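Local coordinates for glycerol uptake operon antiterminator-related protein (Thermotoga maritima, PDB 1VKF) that is of unknown function but belongs to the glycerol-3-phosphate responsive antiterminator family and probably takes part in controlling transcription, at residues Lys91-Lys99 and Gln123-Val131; Ile27-Leu38 and Ile51-Asp62. All coordinates share one frame; numbering follows the deposited sequence.

Interaction 1: Lys91-Lys99 and Gln123-Val131; sequences KPKNYVVAK and QIETLGVDV
Lys99 reaches across to the backbone carbonyls of Leu127 and Gly128 with a single ammonium group. Its NZ donates to Gly128 O at 2.7 Å and to Leu127 O at 3.0 Å, but the approaches differ: it lies on a lone pair in the carbonyl plane of Leu127, and 38° out of the plane of Gly128. The lysine gets there because its CG is anti to the backbone N (chi1 -178°) and the chain stays extended beyond it. These acceptors sit where helix 123-127 gives way to Gly128, whose phi is positive, so the ammonium probably also offsets the negative end of the helix dipole.

Aromatic contact follows one residue on. Val129 CG2 lies over a face of the Tyr95 ring in a CH-pi contact, 4.2 Å from the centroid, while CG1 touches the phenol oxygen. Tyr95 OH donates to a water at 2.5 Å, in the ring plane, and that water also accepts from Val131 N. A phenylalanine in place of Tyr95 would probably keep the ring against Val129 but leave the water without its phenol donor, weakening the link to Val131 N.

Van der Waals contacts join the remaining residues. The branches of Leu127 divide, CD1 meeting Pro92 CB at 3.8 Å and CD2 meeting Val96 CG2 at 4.0 Å. Gln123 crosses Pro92 at about a right angle, both its amide oxygen and nitrogen touching CG.

The axes of the short helical segments approach to 11.9 Å, with 28° between their directions, as neighbouring outer helices of the barrel, helix 92-100 and helix 114-127. Strand 105-110 connects them through the barrel wall; Tyr95 also touches its Ala105 and Leu107, and Val131 pairs with Leu107 as strand 131-135 begins.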
loop_
_atom_site.group_PDB
_atom_site.type_symbol
_atom_site.label_atom_id
_atom_site.label_comp_id
_atom_site.label_asym_id
_atom_site.label_seq_id
_atom_site.Cartn_x
_atom_site.Cartn_y
_atom_site.Cartn_z
ATOM N N LYS A 91 -2.649 8.507 -7.315
ATOM C CA LYS A 91 -2.909 9.914 -7.681
ATOM C C LYS A 91 -2.174 10.869 -6.781
ATOM O O LYS A 91 -2.548 10.980 -5.613
ATOM C CB LYS A 91 -4.401 10.243 -7.597
ATOM C CG LYS A 91 -5.326 9.335 -8.420
ATOM C CD LYS A 91 -5.163 9.506 -9.926
ATOM C CE LYS A 91 -6.006 8.490 -10.697
ATOM N NZ LYS A 91 -5.826 8.537 -12.197
ATOM N N PRO A 92 -1.145 11.573 -7.279
ATOM C CA PRO A 92 -0.404 12.551 -6.466
ATOM C C PRO A 92 -1.263 13.564 -5.737
ATOM O O PRO A 92 -0.918 13.926 -4.601
ATOM C CB PRO A 92 0.489 13.267 -7.496
ATOM C CG PRO A 92 0.602 12.341 -8.582
ATOM C CD PRO A 92 -0.635 11.526 -8.663
ATOM N N LYS A 93 -2.350 14.012 -6.340
ATOM C CA LYS A 93 -3.233 14.961 -5.683
ATOM C C LYS A 93 -3.877 14.362 -4.424
ATOM O O LYS A 93 -4.028 15.055 -3.434
ATOM C CB LYS A 93 -4.316 15.471 -6.647
ATOM C CG LYS A 93 -3.773 16.136 -7.904
ATOM N N ASN A 94 -4.279 13.078 -4.460
ATOM C CA ASN A 94 -4.838 12.418 -3.273
ATOM C C ASN A 94 -3.758 12.347 -2.207
ATOM O O ASN A 94 -4.004 12.572 -1.024
ATOM C CB ASN A 94 -5.289 10.990 -3.572
ATOM C CG ASN A 94 -6.654 10.901 -4.269
ATOM O OD1 ASN A 94 -7.434 11.856 -4.245
ATOM N ND2 ASN A 94 -6.943 9.726 -4.887
ATOM N N TYR A 95 -2.527 12.023 -2.627
ATOM C CA TYR A 95 -1.418 11.920 -1.697
ATOM C C TYR A 95 -1.175 13.263 -0.984
ATOM O O TYR A 95 -1.119 13.286 0.245
ATOM C CB TYR A 95 -0.134 11.465 -2.435
ATOM C CG TYR A 95 1.015 11.310 -1.480
ATOM C CD1 TYR A 95 1.193 10.126 -0.818
ATOM C CD2 TYR A 95 1.857 12.361 -1.183
ATOM C CE1 TYR A 95 2.167 9.937 0.068
ATOM C CE2 TYR A 95 2.877 12.194 -0.234
ATOM C CZ TYR A 95 2.980 10.950 0.394
ATOM O OH TYR A 95 3.958 10.634 1.294
ATOM N N VAL A 96 -1.095 14.362 -1.739
ATOM C CA VAL A 96 -0.797 15.677 -1.154
ATOM C C VAL A 96 -1.930 16.069 -0.185
ATOM O O VAL A 96 -1.683 16.590 0.896
ATOM C CB VAL A 96 -0.567 16.813 -2.225
ATOM C CG1 VAL A 96 -0.349 18.159 -1.565
ATOM C CG2 VAL A 96 0.655 16.502 -3.077
ATOM N N VAL A 97 -3.164 15.802 -0.562
ATOM C CA VAL A 97 -4.284 16.214 0.237
ATOM C C VAL A 97 -4.300 15.379 1.528
ATOM O O VAL A 97 -4.612 15.877 2.593
ATOM C CB VAL A 97 -5.631 16.081 -0.567
ATOM C CG1 VAL A 97 -6.815 16.284 0.354
ATOM C CG2 VAL A 97 -5.682 17.092 -1.674
ATOM N N ALA A 98 -4.003 14.084 1.433
ATOM C CA ALA A 98 -3.960 13.235 2.614
ATOM C C ALA A 98 -2.943 13.810 3.573
ATOM O O ALA A 98 -3.250 14.023 4.711
ATOM C CB ALA A 98 -3.619 11.831 2.269
ATOM N N LYS A 99 -1.749 14.055 3.074
ATOM C CA LYS A 99 -0.648 14.584 3.878
ATOM C C LYS A 99 -1.003 15.916 4.560
ATOM O O LYS A 99 -0.742 16.090 5.738
ATOM C CB LYS A 99 0.584 14.735 2.975
ATOM C CG LYS A 99 1.835 15.221 3.677
ATOM C CD LYS A 99 2.924 15.505 2.635
ATOM C CE LYS A 99 4.326 15.531 3.211
ATOM N NZ LYS A 99 5.275 15.297 2.098
ATOM N N GLN A 123 8.920 13.070 -9.019
ATOM C CA GLN A 123 7.682 13.272 -8.278
ATOM C C GLN A 123 7.839 13.004 -6.773
ATOM O O GLN A 123 7.349 13.773 -5.956
ATOM C CB GLN A 123 6.613 12.367 -8.859
ATOM C CG GLN A 123 5.276 12.504 -8.209
ATOM C CD GLN A 123 4.139 12.321 -9.185
ATOM O OE1 GLN A 123 3.708 11.192 -9.412
ATOM N NE2 GLN A 123 3.622 13.434 -9.740
ATOM N N ILE A 124 8.511 11.910 -6.399
ATOM C CA ILE A 124 8.748 11.587 -4.987
ATOM C C ILE A 124 9.493 12.702 -4.263
ATOM O O ILE A 124 9.131 13.100 -3.157
ATOM C CB ILE A 124 9.499 10.258 -4.867
ATOM C CG1 ILE A 124 8.514 9.096 -5.111
ATOM C CG2 ILE A 124 10.140 10.089 -3.495
ATOM C CD1 ILE A 124 9.178 7.804 -5.489
ATOM N N GLU A 125 10.504 13.230 -4.926
ATOM C CA GLU A 125 11.365 14.225 -4.311
ATOM C C GLU A 125 10.609 15.553 -4.189
ATOM O O GLU A 125 10.664 16.205 -3.159
ATOM C CB GLU A 125 12.671 14.318 -5.105
ATOM C CG GLU A 125 13.440 13.007 -4.975
ATOM C CD GLU A 125 14.801 13.000 -5.631
ATOM O OE1 GLU A 125 14.965 13.665 -6.667
ATOM O OE2 GLU A 125 15.694 12.279 -5.113
ATOM N N THR A 126 9.842 15.903 -5.206
ATOM C CA THR A 126 9.126 17.178 -5.234
ATOM C C THR A 126 7.990 17.251 -4.230
ATOM O O THR A 126 7.776 18.280 -3.604
ATOM C CB THR A 126 8.579 17.441 -6.642
ATOM O OG1 THR A 126 9.677 17.503 -7.558
ATOM C CG2 THR A 126 7.970 18.849 -6.725
ATOM N N LEU A 127 7.260 16.155 -4.076
ATOM C CA LEU A 127 6.128 16.101 -3.172
ATOM C C LEU A 127 6.501 15.676 -1.737
ATOM O O LEU A 127 5.655 15.711 -0.860
ATOM C CB LEU A 127 5.090 15.137 -3.743
ATOM C CG LEU A 127 4.548 15.468 -5.137
ATOM C CD1 LEU A 127 3.511 14.436 -5.544
ATOM C CD2 LEU A 127 3.997 16.898 -5.203
ATOM N N GLY A 128 7.732 15.252 -1.505
ATOM C CA GLY A 128 8.144 14.786 -0.191
ATOM C C GLY A 128 7.506 13.460 0.216
ATOM O O GLY A 128 6.937 13.341 1.296
ATOM N N VAL A 129 7.588 12.458 -0.644
ATOM C CA VAL A 129 6.964 11.171 -0.361
ATOM C C VAL A 129 7.875 10.283 0.485
ATOM O O VAL A 129 8.954 9.899 0.050
ATOM C CB VAL A 129 6.619 10.457 -1.653
ATOM C CG1 VAL A 129 6.038 9.099 -1.358
ATOM C CG2 VAL A 129 5.695 11.314 -2.509
ATOM N N ASP A 130 7.430 9.939 1.685
ATOM C CA ASP A 130 8.243 9.155 2.610
ATOM C C ASP A 130 8.127 7.645 2.319
ATOM O O ASP A 130 9.063 6.911 2.535
ATOM C CB ASP A 130 7.756 9.368 4.045
ATOM C CG ASP A 130 7.684 10.837 4.436
ATOM O OD1 ASP A 130 8.703 11.542 4.262
ATOM O OD2 ASP A 130 6.639 11.359 4.918
ATOM N N VAL A 131 6.930 7.233 1.912
ATOM C CA VAL A 131 6.556 5.805 1.746
ATOM C C VAL A 131 5.966 5.539 0.359
ATOM O O VAL A 131 4.956 6.120 -0.058
ATOM C CB VAL A 131 5.566 5.313 2.822
ATOM C CG1 VAL A 131 5.301 3.796 2.685
ATOM C CG2 VAL A 131 6.110 5.626 4.224
HETATM O O HOH W 1 4.252 8.246 1.915
#

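Interaction 2: Ile27-Leu38 and Ile51-Asp62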
loop_
_atom_site.group_PDB
_atom_site.type_symbol
_atom_site.label_atom_id
_atom_site.label_comp_id
_atom_site.label_asym_id
_atom_site.label_seq_id
_atom_site.Cartn_x
_atom_site.Cartn_y
_atom_site.Cartn_z
ATOM N N ILE A 27 -11.811 -14.946 4.593
ATOM C CA ILE A 27 -10.612 -14.265 5.040
ATOM C C ILE A 27 -9.640 -15.206 5.723
ATOM O O ILE A 27 -8.477 -15.218 5.359
ATOM C CB ILE A 27 -10.971 -13.113 5.987
ATOM C CG1 ILE A 27 -11.946 -12.142 5.298
ATOM C CG2 ILE A 27 -9.738 -12.369 6.398
ATOM C CD1 ILE A 27 -12.431 -11.017 6.216
ATOM N N GLY A 28 -10.090 -15.966 6.723
ATOM C CA GLY A 28 -9.187 -16.822 7.474
ATOM C C GLY A 28 -8.246 -16.020 8.366
ATOM O O GLY A 28 -8.490 -14.836 8.592
ATOM N N GLU A 29 -7.186 -16.650 8.868
ATOM C CA GLU A 29 -6.217 -15.991 9.730
ATOM C C GLU A 29 -5.369 -15.044 8.913
ATOM O O GLU A 29 -4.940 -15.368 7.808
ATOM C CB GLU A 29 -5.300 -17.020 10.415
ATOM C CG GLU A 29 -4.195 -16.424 11.273
ATOM C CD GLU A 29 -4.747 -15.678 12.496
ATOM O OE1 GLU A 29 -5.898 -15.964 12.865
ATOM O OE2 GLU A 29 -4.037 -14.840 13.106
ATOM N N ILE A 30 -5.097 -13.873 9.478
ATOM C CA ILE A 30 -4.199 -12.903 8.880
ATOM C C ILE A 30 -3.041 -12.704 9.839
ATOM O O ILE A 30 -3.182 -12.033 10.892
ATOM C CB ILE A 30 -4.929 -11.542 8.589
ATOM C CG1 ILE A 30 -6.137 -11.742 7.669
ATOM C CG2 ILE A 30 -3.924 -10.537 8.009
ATOM C CD1 ILE A 30 -7.088 -10.518 7.571
ATOM N N GLU A 31 -1.899 -13.331 9.550
ATOM C CA GLU A 31 -0.755 -13.208 10.432
ATOM C C GLU A 31 -0.121 -11.795 10.470
ATOM O O GLU A 31 0.202 -11.335 11.564
ATOM C CB GLU A 31 0.284 -14.291 10.141
ATOM C CG GLU A 31 -0.218 -15.701 10.455
ATOM C CD GLU A 31 -0.853 -16.416 9.274
ATOM O OE1 GLU A 31 -1.095 -15.797 8.216
ATOM O OE2 GLU A 31 -1.134 -17.628 9.429
ATOM N N PRO A 32 0.096 -11.140 9.315
ATOM C CA PRO A 32 0.708 -9.804 9.312
ATOM C C PRO A 32 -0.015 -8.755 10.162
ATOM O O PRO A 32 -1.251 -8.759 10.211
ATOM C CB PRO A 32 0.702 -9.438 7.813
ATOM C CG PRO A 32 0.809 -10.746 7.091
ATOM C CD PRO A 32 -0.122 -11.610 7.930
ATOM N N ASP A 33 0.758 -7.841 10.775
ATOM C CA ASP A 33 0.184 -6.787 11.587
ATOM C C ASP A 33 -0.460 -5.683 10.739
ATOM O O ASP A 33 -1.400 -4.996 11.208
ATOM C CB ASP A 33 1.265 -6.124 12.459
ATOM C CG ASP A 33 1.798 -7.037 13.542
ATOM O OD1 ASP A 33 1.043 -7.849 14.104
ATOM O OD2 ASP A 33 2.985 -6.994 13.875
ATOM N N VAL A 34 0.043 -5.508 9.525
ATOM C CA VAL A 34 -0.417 -4.468 8.618
ATOM C C VAL A 34 -1.228 -5.109 7.474
ATOM O O VAL A 34 -0.789 -6.086 6.840
ATOM C CB VAL A 34 0.702 -3.630 8.062
ATOM C CG1 VAL A 34 0.179 -2.525 7.124
ATOM C CG2 VAL A 34 1.472 -2.989 9.216
ATOM N N VAL A 35 -2.351 -4.486 7.139
ATOM C CA VAL A 35 -3.209 -4.970 6.081
ATOM C C VAL A 35 -3.394 -3.844 5.071
ATOM O O VAL A 35 -3.710 -2.721 5.461
ATOM C CB VAL A 35 -4.620 -5.411 6.601
ATOM C CG1 VAL A 35 -5.580 -5.708 5.462
ATOM C CG2 VAL A 35 -4.537 -6.663 7.451
ATOM N N PHE A 36 -3.237 -4.177 3.782
ATOM C CA PHE A 36 -3.645 -3.292 2.705
ATOM C C PHE A 36 -4.927 -3.806 2.123
ATOM O O PHE A 36 -4.952 -4.896 1.564
ATOM C CB PHE A 36 -2.550 -3.227 1.631
ATOM C CG PHE A 36 -1.371 -2.407 1.983
ATOM C CD1 PHE A 36 -1.222 -1.808 3.207
ATOM C CD2 PHE A 36 -0.336 -2.280 1.062
ATOM C CE1 PHE A 36 -0.126 -1.007 3.456
ATOM C CE2 PHE A 36 0.759 -1.511 1.326
ATOM C CZ PHE A 36 0.869 -0.892 2.519
ATOM N N LEU A 37 -6.035 -3.082 2.304
ATOM C CA LEU A 37 -7.337 -3.503 1.751
ATOM C C LEU A 37 -7.438 -2.934 0.352
ATOM O O LEU A 37 -7.501 -1.719 0.142
ATOM C CB LEU A 37 -8.465 -2.944 2.618
ATOM C CG LEU A 37 -9.869 -3.263 2.169
ATOM C CD1 LEU A 37 -10.117 -4.737 2.050
ATOM C CD2 LEU A 37 -10.855 -2.573 3.110
ATOM N N LEU A 38 -7.373 -3.809 -0.645
ATOM C CA LEU A 38 -7.166 -3.374 -2.009
ATOM C C LEU A 38 -8.439 -3.242 -2.835
ATOM O O LEU A 38 -8.379 -2.699 -3.954
ATOM C CB LEU A 38 -6.207 -4.323 -2.716
ATOM C CG LEU A 38 -4.812 -4.349 -2.069
ATOM C CD1 LEU A 38 -3.937 -5.250 -2.911
ATOM C CD2 LEU A 38 -4.181 -2.969 -1.955
ATOM N N ILE A 51 -14.070 -5.141 10.791
ATOM C CA ILE A 51 -13.618 -6.541 10.885
ATOM C C ILE A 51 -12.080 -6.545 11.100
ATOM O O ILE A 51 -11.546 -7.269 11.956
ATOM C CB ILE A 51 -14.028 -7.387 9.659
ATOM C CG1 ILE A 51 -15.526 -7.637 9.627
ATOM C CG2 ILE A 51 -13.211 -8.696 9.612
ATOM C CD1 ILE A 51 -16.022 -8.078 8.198
ATOM N N LEU A 52 -11.367 -5.747 10.307
ATOM C CA LEU A 52 -9.918 -5.791 10.271
ATOM C C LEU A 52 -9.342 -5.082 11.484
ATOM O O LEU A 52 -8.373 -5.560 12.092
ATOM C CB LEU A 52 -9.407 -5.141 8.990
ATOM C CG LEU A 52 -9.752 -5.929 7.706
ATOM C CD1 LEU A 52 -9.329 -5.085 6.500
ATOM C CD2 LEU A 52 -9.104 -7.279 7.657
ATOM N N LYS A 53 -9.954 -3.973 11.876
ATOM C CA LYS A 53 -9.480 -3.240 13.050
ATOM C C LYS A 53 -9.739 -4.075 14.319
ATOM O O LYS A 53 -8.958 -4.047 15.241
ATOM C CB LYS A 53 -10.128 -1.852 13.156
ATOM C CG LYS A 53 -9.695 -0.839 12.020
ATOM C CD LYS A 53 -8.191 -0.543 11.991
ATOM C CE LYS A 53 -7.710 0.086 13.318
ATOM N NZ LYS A 53 -6.184 0.231 13.448
ATOM N N ASP A 54 -10.826 -4.825 14.337
ATOM C CA ASP A 54 -11.162 -5.713 15.459
ATOM C C ASP A 54 -10.081 -6.808 15.645
ATOM O O ASP A 54 -9.888 -7.293 16.778
ATOM C CB ASP A 54 -12.522 -6.360 15.244
ATOM C CG ASP A 54 -13.703 -5.454 15.702
ATOM O OD1 ASP A 54 -13.457 -4.345 16.250
ATOM O OD2 ASP A 54 -14.890 -5.771 15.569
ATOM N N ARG A 55 -9.450 -7.213 14.557
ATOM C CA ARG A 55 -8.335 -8.179 14.574
ATOM C C ARG A 55 -7.023 -7.539 14.989
ATOM O O ARG A 55 -5.997 -8.203 15.001
ATOM C CB ARG A 55 -8.187 -8.884 13.261
ATOM C CG ARG A 55 -9.262 -9.900 12.968
ATOM C CD ARG A 55 -9.256 -10.365 11.598
ATOM N NE ARG A 55 -10.336 -11.298 11.261
ATOM C CZ ARG A 55 -10.146 -12.388 10.530
ATOM N NH1 ARG A 55 -8.930 -12.705 10.135
ATOM N NH2 ARG A 55 -11.160 -13.174 10.211
ATOM N N GLY A 56 -7.038 -6.254 15.322
ATOM C CA GLY A 56 -5.859 -5.578 15.810
ATOM C C GLY A 56 -4.894 -5.128 14.718
ATOM O O GLY A 56 -3.746 -4.851 14.989
ATOM N N LYS A 57 -5.362 -5.075 13.479
ATOM C CA LYS A 57 -4.517 -4.695 12.356
ATOM C C LYS A 57 -4.470 -3.186 12.145
ATOM O O LYS A 57 -5.436 -2.480 12.427
ATOM C CB LYS A 57 -5.022 -5.335 11.093
ATOM C CG LYS A 57 -5.170 -6.863 11.151
ATOM C CD LYS A 57 -3.975 -7.598 11.714
ATOM C CE LYS A 57 -4.139 -9.124 11.853
ATOM N NZ LYS A 57 -2.904 -9.750 12.363
ATOM N N THR A 58 -3.355 -2.730 11.620
ATOM C CA THR A 58 -3.247 -1.414 11.014
ATOM C C THR A 58 -3.661 -1.577 9.573
ATOM O O THR A 58 -3.117 -2.446 8.859
ATOM C CB THR A 58 -1.786 -0.924 11.093
ATOM O OG1 THR A 58 -1.430 -0.753 12.458
ATOM C CG2 THR A 58 -1.594 0.469 10.448
ATOM N N VAL A 59 -4.587 -0.741 9.126
ATOM C CA VAL A 59 -5.201 -0.931 7.810
ATOM C C VAL A 59 -5.057 0.317 6.940
ATOM O O VAL A 59 -5.505 1.395 7.312
ATOM C CB VAL A 59 -6.704 -1.336 7.891
ATOM C CG1 VAL A 59 -7.262 -1.639 6.507
ATOM C CG2 VAL A 59 -6.903 -2.505 8.795
ATOM N N PHE A 60 -4.401 0.145 5.791
ATOM C CA PHE A 60 -4.370 1.130 4.733
ATOM C C PHE A 60 -5.333 0.675 3.632
ATOM O O PHE A 60 -5.494 -0.533 3.339
ATOM C CB PHE A 60 -2.930 1.336 4.180
ATOM C CG PHE A 60 -2.062 2.134 5.056
ATOM C CD1 PHE A 60 -1.684 1.673 6.310
ATOM C CD2 PHE A 60 -1.634 3.325 4.607
ATOM C CE1 PHE A 60 -0.874 2.454 7.118
ATOM C CE2 PHE A 60 -0.781 4.132 5.410
ATOM C CZ PHE A 60 -0.449 3.685 6.658
ATOM N N VAL A 61 -6.099 1.633 3.117
ATOM C CA VAL A 61 -7.109 1.348 2.130
ATOM C C VAL A 61 -6.670 1.932 0.792
ATOM O O VAL A 61 -6.316 3.097 0.718
ATOM C CB VAL A 61 -8.453 2.012 2.493
ATOM C CG1 VAL A 61 -9.475 1.846 1.390
ATOM C CG2 VAL A 61 -8.963 1.379 3.763
ATOM N N ASP A 62 -6.723 1.143 -0.260
ATOM C CA ASP A 62 -6.483 1.672 -1.620
ATOM C C ASP A 62 -7.737 2.385 -2.080
ATOM O O ASP A 62 -8.702 1.770 -2.520
ATOM C CB ASP A 62 -6.148 0.567 -2.615
ATOM C CG ASP A 62 -5.765 1.131 -3.975
ATOM O OD1 ASP A 62 -6.140 2.275 -4.276
ATOM O OD2 ASP A 62 -5.093 0.493 -4.819
HETATM O O HOH W 2 -12.577 -15.431 8.450
HETATM O O HOH W 3 -6.550 -12.458 11.785
HETATM O O HOH W 4 -6.205 -2.282 -5.546
#
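Lys57 turns its ammonium into the loop that precedes strand 34-37, where two backbone carbonyls receive it: NZ donates to Ile30 O at 2.7 Å and to Pro32 O at 2.9 Å. The first oxygen is met 27° from its carbonyl plane, the second from well above the plane. CG rests against Val35 CG2, and the bend at chi2 (-48°) then turns CD, CE and NZ toward the carbonyls of Pro32 and Ile30. Arg55 serves the same loop further back. Its NH1 gives Gly28 O a nearly straight bond of 2.7 Å, the oxygen lying in the guanidinium plane, and also donates to a water that accepts from Ile30 N. A second water accepts hydrogen bonds from Gly28 N and, weakly, from Arg55 NH2. Ile27 CG2 and Ile30 CD1 pack obliquely on this group.

The strands pair in parallel, the first and last members of a right-handed beta-alpha-beta crossover through helix 45-54, the repeating unit of a TIM barrel. Evidence for the register is a regular alternation: Thr58 N to Asp33 O, Val35 N to Thr58 O, Phe60 N to Val35 O, Leu37 N to Phe60 O and Asp62 N to Leu37 O, all 2.8 to 3.0 Å. Helix 45-54 ends in a Schellman motif at Gly56, and its Leu52 reaches back to the sheet, CD1 touching Val35 CG1 and CD2 touching Ile30 CD1 at 3.8 Å. Phe36 and Phe60 lie side by side on the other sheet face, Phe36 CD1 touching Phe60 CB at 3.7 Å; Phe14 meets the Phe60 ring edge-to-face. Beyond Leu37 a water donates to both Leu38 O and Asp62 OD2, while Asp62 OD1 accepts from Asp64 N. Lys53 NZ bonds Lys57 O and forms a salt bridge with Asp85.

In the fold
Interaction 2 closes before interaction 1 opens along the chain, and their centres lie about 24 Å apart on opposite sides of the chain's centre. Their nearest atoms are still about 6 Å apart, so the two do not touch. The curled parallel sheet is what they share: strand 58-62 of interaction 2 pairs with 86-89, which pairs with 105-110, and that in turn with 131-135, where segment 123-131 ends. Interaction 2 joins adjacent strands within one beta-alpha-beta unit, whereas interaction 1 joins successive outer helices. They thus fasten strand to strand and helix to helix at separate points round one closed barrel, and both belong to the same single domain.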